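Local structure of neutral ceramidase (Pseudomonas aeruginosa, 2ZWS) at residues 523-529 / 541-547; 559-565 / 612-618. The protein hydrolyses the N-acyl linkage of ceramides to sphingosine and free fatty acid, as a zinc-dependent secreted enzyme, and also catalyses the reverse synthesis. All coordinates share one frame; numbering follows the deposited sequence. Where two conformers were deposited one is given.

Contact 1 (523-529 / 541-547); sequences FGDVLQQ and TVAFVTG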
loop_
_atom_site.group_PDB
_atom_site.type_symbol
_atom_site.label_atom_id
_atom_site.label_comp_id
_atom_site.label_asym_id
_atom_site.label_seq_id
_atom_site.Cartn_x
_atom_site.Cartn_y
_atom_site.Cartn_z
ATOM N N PHE A 523 -21.400 -17.426 22.227
ATOM C CA PHE A 523 -20.427 -16.530 21.594
ATOM C C PHE A 523 -19.755 -15.686 22.677
ATOM O O PHE A 523 -20.423 -15.181 23.565
ATOM C CB PHE A 523 -21.106 -15.597 20.584
ATOM C CG PHE A 523 -21.599 -16.275 19.351
ATOM C CD1 PHE A 523 -20.723 -16.934 18.503
ATOM C CD2 PHE A 523 -22.957 -16.242 19.015
ATOM C CE1 PHE A 523 -21.186 -17.578 17.357
ATOM C CE2 PHE A 523 -23.427 -16.885 17.867
ATOM C CZ PHE A 523 -22.532 -17.529 17.024
ATOM N N GLY A 524 -18.440 -15.489 22.605
ATOM C CA GLY A 524 -17.733 -14.700 23.627
ATOM C C GLY A 524 -17.197 -15.493 24.818
ATOM O O GLY A 524 -16.390 -14.985 25.610
ATOM N N ASP A 525 -17.609 -16.756 24.941
ATOM C CA ASP A 525 -17.091 -17.589 26.015
ATOM C C ASP A 525 -15.577 -17.767 25.860
ATOM O O ASP A 525 -15.057 -17.892 24.746
ATOM C CB ASP A 525 -17.790 -18.957 26.032
ATOM C CG ASP A 525 -19.170 -18.923 26.703
ATOM O OD1 ASP A 525 -19.628 -17.833 27.153
ATOM O OD2 ASP A 525 -19.790 -20.009 26.782
ATOM N N VAL A 526 -14.872 -17.769 26.982
ATOM C CA VAL A 526 -13.424 -17.984 26.983
ATOM C C VAL A 526 -13.086 -19.478 26.863
ATOM O O VAL A 526 -13.496 -20.297 27.713
ATOM C CB VAL A 526 -12.736 -17.351 28.208
ATOM C CG1 VAL A 526 -11.241 -17.612 28.168
ATOM C CG2 VAL A 526 -12.995 -15.859 28.221
ATOM N N LEU A 527 -12.332 -19.811 25.815
ATOM C CA LEU A 527 -11.831 -21.158 25.577
ATOM C C LEU A 527 -10.490 -21.421 26.247
ATOM O O LEU A 527 -10.203 -22.556 26.652
ATOM C CB LEU A 527 -11.722 -21.431 24.074
ATOM C CG LEU A 527 -13.042 -21.360 23.285
ATOM C CD1 LEU A 527 -12.763 -21.340 21.777
ATOM C CD2 LEU A 527 -13.931 -22.577 23.662
ATOM N N GLN A 528 -9.656 -20.382 26.320
ATOM C CA GLN A 528 -8.344 -20.475 26.946
ATOM C C GLN A 528 -8.110 -19.224 27.769
ATOM O O GLN A 528 -7.997 -18.132 27.199
ATOM C CB GLN A 528 -7.236 -20.598 25.901
ATOM C CG GLN A 528 -5.833 -20.669 26.512
ATOM C CD GLN A 528 -4.808 -21.123 25.511
ATOM O OE1 GLN A 528 -5.094 -21.954 24.651
ATOM N NE2 GLN A 528 -3.603 -20.591 25.616
ATOM N N GLN A 529 -8.078 -19.390 29.088
ATOM C CA GLN A 529 -7.793 -18.297 30.009
ATOM C C GLN A 529 -6.296 -18.058 30.079
ATOM O O GLN A 529 -5.509 -18.969 29.836
ATOM C CB GLN A 529 -8.346 -18.606 31.418
ATOM C CG GLN A 529 -9.876 -18.678 31.480
ATOM C CD GLN A 529 -10.577 -17.324 31.553
ATOM O OE1 GLN A 529 -9.945 -16.271 31.436
ATOM N NE2 GLN A 529 -11.913 -17.354 31.713
ATOM N N THR A 541 -1.391 -15.807 25.614
ATOM C CA THR A 541 -2.311 -16.307 24.577
ATOM C C THR A 541 -3.622 -16.746 25.214
ATOM O O THR A 541 -3.656 -17.531 26.180
ATOM C CB THR A 541 -1.705 -17.436 23.667
ATOM O OG1 THR A 541 -2.604 -17.759 22.583
ATOM C CG2 THR A 541 -1.441 -18.680 24.446
ATOM N N VAL A 542 -4.702 -16.189 24.679
ATOM C CA VAL A 542 -6.048 -16.519 25.120
ATOM C C VAL A 542 -6.931 -16.809 23.906
ATOM O O VAL A 542 -6.517 -16.583 22.760
ATOM C CB VAL A 542 -6.672 -15.372 25.954
ATOM C CG1 VAL A 542 -5.808 -15.047 27.192
ATOM C CG2 VAL A 542 -6.916 -14.117 25.086
ATOM N N ALA A 543 -8.153 -17.292 24.144
ATOM C CA ALA A 543 -9.008 -17.650 23.008
ATOM C C ALA A 543 -10.461 -17.609 23.409
ATOM O O ALA A 543 -10.783 -17.942 24.561
ATOM C CB ALA A 543 -8.658 -19.035 22.454
ATOM N N PHE A 544 -11.315 -17.259 22.445
ATOM C CA PHE A 544 -12.767 -17.059 22.662
ATOM C C PHE A 544 -13.579 -17.740 21.567
ATOM O O PHE A 544 -13.127 -17.836 20.427
ATOM C CB PHE A 544 -13.121 -15.581 22.529
ATOM C CG PHE A 544 -12.467 -14.680 23.536
ATOM C CD1 PHE A 544 -13.149 -14.265 24.681
ATOM C CD2 PHE A 544 -11.159 -14.237 23.328
ATOM C CE1 PHE A 544 -12.543 -13.410 25.576
ATOM C CE2 PHE A 544 -10.542 -13.400 24.243
ATOM C CZ PHE A 544 -11.247 -12.970 25.368
ATOM N N VAL A 545 -14.793 -18.195 21.907
ATOM C CA VAL A 545 -15.795 -18.612 20.907
ATOM C C VAL A 545 -16.177 -17.348 20.141
ATOM O O VAL A 545 -16.490 -16.333 20.760
ATOM C CB VAL A 545 -17.052 -19.189 21.617
ATOM C CG1 VAL A 545 -18.134 -19.516 20.625
ATOM C CG2 VAL A 545 -16.687 -20.417 22.442
ATOM N N THR A 546 -16.148 -17.386 18.811
ATOM C CA THR A 546 -16.389 -16.168 18.037
ATOM C C THR A 546 -17.326 -16.384 16.855
ATOM O O THR A 546 -17.911 -17.468 16.696
ATOM C CB THR A 546 -15.064 -15.567 17.524
ATOM O OG1 THR A 546 -14.070 -15.674 18.535
ATOM C CG2 THR A 546 -15.260 -14.109 17.191
ATOM N N GLY A 547 -17.486 -15.335 16.039
ATOM C CA GLY A 547 -18.146 -15.426 14.737
ATOM C C GLY A 547 -17.207 -14.883 13.657
ATOM O O GLY A 547 -16.168 -14.269 13.940
#
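Val526 and Phe544 lie side by side on one face of the strand pair, with Val526 CG2 3.6 Å from Phe544 CE1. The Phe544 ring also takes Gly524 O at its edge, in plane, 3.4 Å from CD1, and it meets the ring of His617, so this side faces the interior. Backbone bonds brace this half: Gly524 N to Val545 O, 2.8 Å, and Val545 N to Asp525 O, 2.9 Å. The margin is looser. Leu527, partly exposed beside Lys597 and Tyr518, crosses Val545 at about a right angle, its CD2 3.7 Å from Val545 CG2. With CG anti to the backbone N (chi1 179°) and the chain extended beyond it, Gln528 runs out to Thr541, where NE2 meets Thr541 O at 3.1 Å; the N-H angle of 127° marks a weak bond, and Gln528 is exposed. Between the halves, Ala543 O accepts from both Leu527 N (2.7 Å) and Gln528 N (3.2 Å), the two donors coming from the same face of its carbonyl plane. Two residues thus stand opposite one and the antiparallel register slips by a residue: a classic beta bulge, here on the outermost strand of a sheet in the C-terminal beta-sandwich.

Contact 2 (559-565 / 612-618); sequences FLEVVNI and HYYIRHY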
loop_
_atom_site.group_PDB
_atom_site.type_symbol
_atom_site.label_atom_id
_atom_site.label_comp_id
_atom_site.label_asym_id
_atom_site.label_seq_id
_atom_site.Cartn_x
_atom_site.Cartn_y
_atom_site.Cartn_z
ATOM N N PHE A 559 -10.871 -5.920 17.207
ATOM C CA PHE A 559 -11.275 -7.262 17.635
ATOM C C PHE A 559 -10.797 -7.600 19.030
ATOM O O PHE A 559 -11.187 -8.643 19.587
ATOM C CB PHE A 559 -10.753 -8.315 16.644
ATOM C CG PHE A 559 -11.472 -8.296 15.320
ATOM C CD1 PHE A 559 -12.733 -8.897 15.194
ATOM C CD2 PHE A 559 -10.930 -7.639 14.211
ATOM C CE1 PHE A 559 -13.417 -8.880 13.993
ATOM C CE2 PHE A 559 -11.611 -7.619 12.993
ATOM C CZ PHE A 559 -12.878 -8.225 12.885
ATOM N N LEU A 560 -9.941 -6.754 19.598
ATOM C CA LEU A 560 -9.329 -7.072 20.877
ATOM C C LEU A 560 -8.856 -5.818 21.586
ATOM O O LEU A 560 -8.484 -4.821 20.975
ATOM C CB LEU A 560 -8.147 -8.033 20.707
ATOM C CG LEU A 560 -6.842 -7.475 20.115
ATOM C CD1 LEU A 560 -5.869 -6.965 21.204
ATOM C CD2 LEU A 560 -6.181 -8.484 19.170
ATOM N N GLU A 561 -8.829 -5.914 22.901
ATOM C CA GLU A 561 -8.274 -4.870 23.751
ATOM C C GLU A 561 -7.486 -5.565 24.847
ATOM O O GLU A 561 -7.955 -6.567 25.396
ATOM C CB GLU A 561 -9.402 -4.029 24.357
ATOM C CG GLU A 561 -9.993 -2.999 23.389
ATOM C CD GLU A 561 -11.238 -2.278 23.921
ATOM O OE1 GLU A 561 -11.780 -2.672 24.987
ATOM O OE2 GLU A 561 -11.680 -1.323 23.240
ATOM N N VAL A 562 -6.291 -5.053 25.149
ATOM C CA VAL A 562 -5.559 -5.389 26.374
ATOM C C VAL A 562 -5.866 -4.271 27.342
ATOM O O VAL A 562 -5.589 -3.101 27.037
ATOM C CB VAL A 562 -4.044 -5.492 26.170
ATOM C CG1 VAL A 562 -3.386 -5.946 27.450
ATOM C CG2 VAL A 562 -3.727 -6.499 25.076
ATOM N N VAL A 563 -6.431 -4.648 28.491
ATOM C CA VAL A 563 -6.955 -3.684 29.450
ATOM C C VAL A 563 -6.183 -3.741 30.763
ATOM O O VAL A 563 -6.048 -4.815 31.360
ATOM C CB VAL A 563 -8.468 -3.905 29.701
ATOM C CG1 VAL A 563 -9.018 -2.839 30.669
ATOM C CG2 VAL A 563 -9.265 -3.866 28.406
ATOM N N ASN A 564 -5.678 -2.579 31.185
ATOM C CA ASN A 564 -4.956 -2.386 32.440
ATOM C C ASN A 564 -5.955 -1.960 33.522
ATOM O O ASN A 564 -6.700 -0.992 33.328
ATOM C CB ASN A 564 -3.889 -1.294 32.224
ATOM C CG ASN A 564 -3.007 -1.037 33.453
ATOM O OD1 ASN A 564 -2.933 -1.841 34.384
ATOM N ND2 ASN A 564 -2.297 0.087 33.430
ATOM N N ILE A 565 -5.994 -2.696 34.637
ATOM C CA ILE A 565 -6.885 -2.344 35.772
ATOM C C ILE A 565 -6.106 -2.044 37.057
ATOM O O ILE A 565 -6.666 -2.055 38.165
ATOM C CB ILE A 565 -7.974 -3.406 36.033
ATOM C CG1 ILE A 565 -7.365 -4.814 36.026
ATOM C CG2 ILE A 565 -9.111 -3.252 35.017
ATOM C CD1 ILE A 565 -8.331 -5.922 36.418
ATOM N N HIS A 612 -2.286 -5.593 37.119
ATOM C CA HIS A 612 -3.292 -6.542 36.657
ATOM C C HIS A 612 -3.928 -6.115 35.336
ATOM O O HIS A 612 -4.225 -4.933 35.128
ATOM C CB HIS A 612 -4.340 -6.755 37.751
ATOM C CG HIS A 612 -3.780 -7.422 38.972
ATOM N ND1 HIS A 612 -3.243 -6.715 40.029
ATOM C CD2 HIS A 612 -3.623 -8.732 39.277
ATOM C CE1 HIS A 612 -2.806 -7.564 40.945
ATOM N NE2 HIS A 612 -3.019 -8.793 40.510
ATOM N N TYR A 613 -4.126 -7.100 34.459
ATOM C CA TYR A 613 -4.603 -6.875 33.105
ATOM C C TYR A 613 -5.638 -7.928 32.736
ATOM O O TYR A 613 -5.681 -9.003 33.342
ATOM C CB TYR A 613 -3.429 -7.000 32.127
ATOM C CG TYR A 613 -2.380 -5.916 32.252
ATOM C CD1 TYR A 613 -2.395 -4.821 31.388
ATOM C CD2 TYR A 613 -1.362 -5.991 33.217
ATOM C CE1 TYR A 613 -1.445 -3.818 31.477
ATOM C CE2 TYR A 613 -0.400 -4.977 33.326
ATOM C CZ TYR A 613 -0.452 -3.891 32.444
ATOM O OH TYR A 613 0.486 -2.880 32.518
ATOM N N TYR A 614 -6.459 -7.642 31.734
ATOM C CA TYR A 614 -7.242 -8.703 31.114
ATOM C C TYR A 614 -7.389 -8.433 29.626
ATOM O O TYR A 614 -7.024 -7.360 29.154
ATOM C CB TYR A 614 -8.603 -8.869 31.791
ATOM C CG TYR A 614 -9.570 -7.709 31.652
ATOM C CD1 TYR A 614 -9.619 -6.686 32.615
ATOM C CD2 TYR A 614 -10.475 -7.660 30.598
ATOM C CE1 TYR A 614 -10.528 -5.637 32.495
ATOM C CE2 TYR A 614 -11.395 -6.634 30.488
ATOM C CZ TYR A 614 -11.410 -5.619 31.435
ATOM O OH TYR A 614 -12.327 -4.606 31.310
ATOM N N ILE A 615 -7.912 -9.400 28.888
ATOM C CA ILE A 615 -8.090 -9.231 27.448
ATOM C C ILE A 615 -9.579 -9.311 27.103
ATOM O O ILE A 615 -10.287 -10.213 27.562
ATOM C CB ILE A 615 -7.234 -10.268 26.656
ATOM C CG1 ILE A 615 -5.735 -9.952 26.821
ATOM C CG2 ILE A 615 -7.631 -10.305 25.163
ATOM C CD1 ILE A 615 -4.787 -11.023 26.304
ATOM N N ARG A 616 -10.059 -8.332 26.340
ATOM C CA ARG A 616 -11.422 -8.313 25.847
ATOM C C ARG A 616 -11.458 -8.602 24.340
ATOM O O ARG A 616 -10.623 -8.083 23.566
ATOM C CB ARG A 616 -12.067 -6.958 26.155
ATOM C CG ARG A 616 -13.521 -6.846 25.816
ATOM C CD ARG A 616 -14.156 -5.657 26.522
ATOM N NE ARG A 616 -15.548 -5.507 26.107
ATOM C CZ ARG A 616 -16.377 -4.588 26.585
ATOM N NH1 ARG A 616 -17.623 -4.529 26.140
ATOM N NH2 ARG A 616 -15.945 -3.718 27.490
ATOM N N HIS A 617 -12.431 -9.406 23.926
ATOM C CA HIS A 617 -12.662 -9.702 22.523
ATOM C C HIS A 617 -13.991 -9.116 22.053
ATOM O O HIS A 617 -14.988 -9.189 22.762
ATOM C CB HIS A 617 -12.635 -11.222 22.273
ATOM C CG HIS A 617 -13.130 -11.636 20.923
ATOM N ND1 HIS A 617 -12.599 -11.145 19.742
ATOM C CD2 HIS A 617 -14.062 -12.555 20.565
ATOM C CE1 HIS A 617 -13.218 -11.716 18.721
ATOM N NE2 HIS A 617 -14.116 -12.563 19.195
ATOM N N TYR A 618 -13.978 -8.509 20.870
ATOM C CA TYR A 618 -15.188 -8.043 20.190
ATOM C C TYR A 618 -15.272 -8.732 18.838
ATOM O O TYR A 618 -14.269 -8.778 18.124
ATOM C CB TYR A 618 -15.107 -6.537 19.939
ATOM C CG TYR A 618 -14.917 -5.659 21.138
ATOM C CD1 TYR A 618 -16.011 -5.015 21.709
ATOM C CD2 TYR A 618 -13.659 -5.427 21.687
ATOM C CE1 TYR A 618 -15.852 -4.172 22.795
ATOM C CE2 TYR A 618 -13.482 -4.585 22.776
ATOM C CZ TYR A 618 -14.599 -3.968 23.331
ATOM O OH TYR A 618 -14.464 -3.111 24.412
#
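Val563 packs its CB over one face of the Tyr614 ring, 3.9 Å from the centroid, a CH-pi contact. The two side chains run alongside each other because Tyr614 CG sits between its backbone N and carbonyl carbon (chi1 66°), which lays the ring against its antiparallel partner. Ile565 crosses this ring at about a right angle, bringing CG2 to its edge, 3.7 Å from CE1. On the opposite face of the sheet, Val562 touches Trp602 and Ile615 touches Ile600, both of strand 595-603. There the Asn564 amide lies nearly flat over the Tyr613 ring, planes 15° apart, with CB 3.6 Å from CE1; Asn564 OD1 is bonded to Gly566 N, and Tyr613 OH to Glu609 O. Paired backbone bonds link Val563 with Tyr614 and Glu561 with Arg616, a regular antiparallel ladder between inner strands of one sheet of the C-terminal beta-sandwich.

Outward, Tyr618 OH donates to Glu561 OE1 at 2.8 Å; the carboxylate stands 76° to the ring and is met from above its own plane, while OE1 lies at the ring's edge. At the far end Phe559 O takes two donors, His617 ND1 (2.9 Å) in the carbonyl plane and Tyr618 N from above it. Phe559 N in turn bonds Asp579, a magnesium ligand. The bond from ND1 places a proton on that nitrogen, and the phenol, with Arg616 nearby, would probably favour an ionised Glu561.

Overall arrangement
From the N-terminal side, the chain enters contact 1 at 523-529, passes the short strand 533-535 and returns at 541-547, closing a loop of 11 residues. Contact 2 opens only afterwards, at 559-565, and closes with 612-618 across 46 intervening residues, which include strands 574-578, 584-591 and 595-603. The contacts are therefore in series, neither nested nor crossed. Contact 1 lies at the border of a six-strand sheet, whereas contact 2 pairs inner strands of a five-strand sheet. The centres of the two contacts lie about 12 Å apart, and the sheets meet where Phe544 CZ packs 3.7 Å from Ile615 O and Val542 CG2 lies 3.9 Å from Ile615 CG2, joining the two layers of the sandwich.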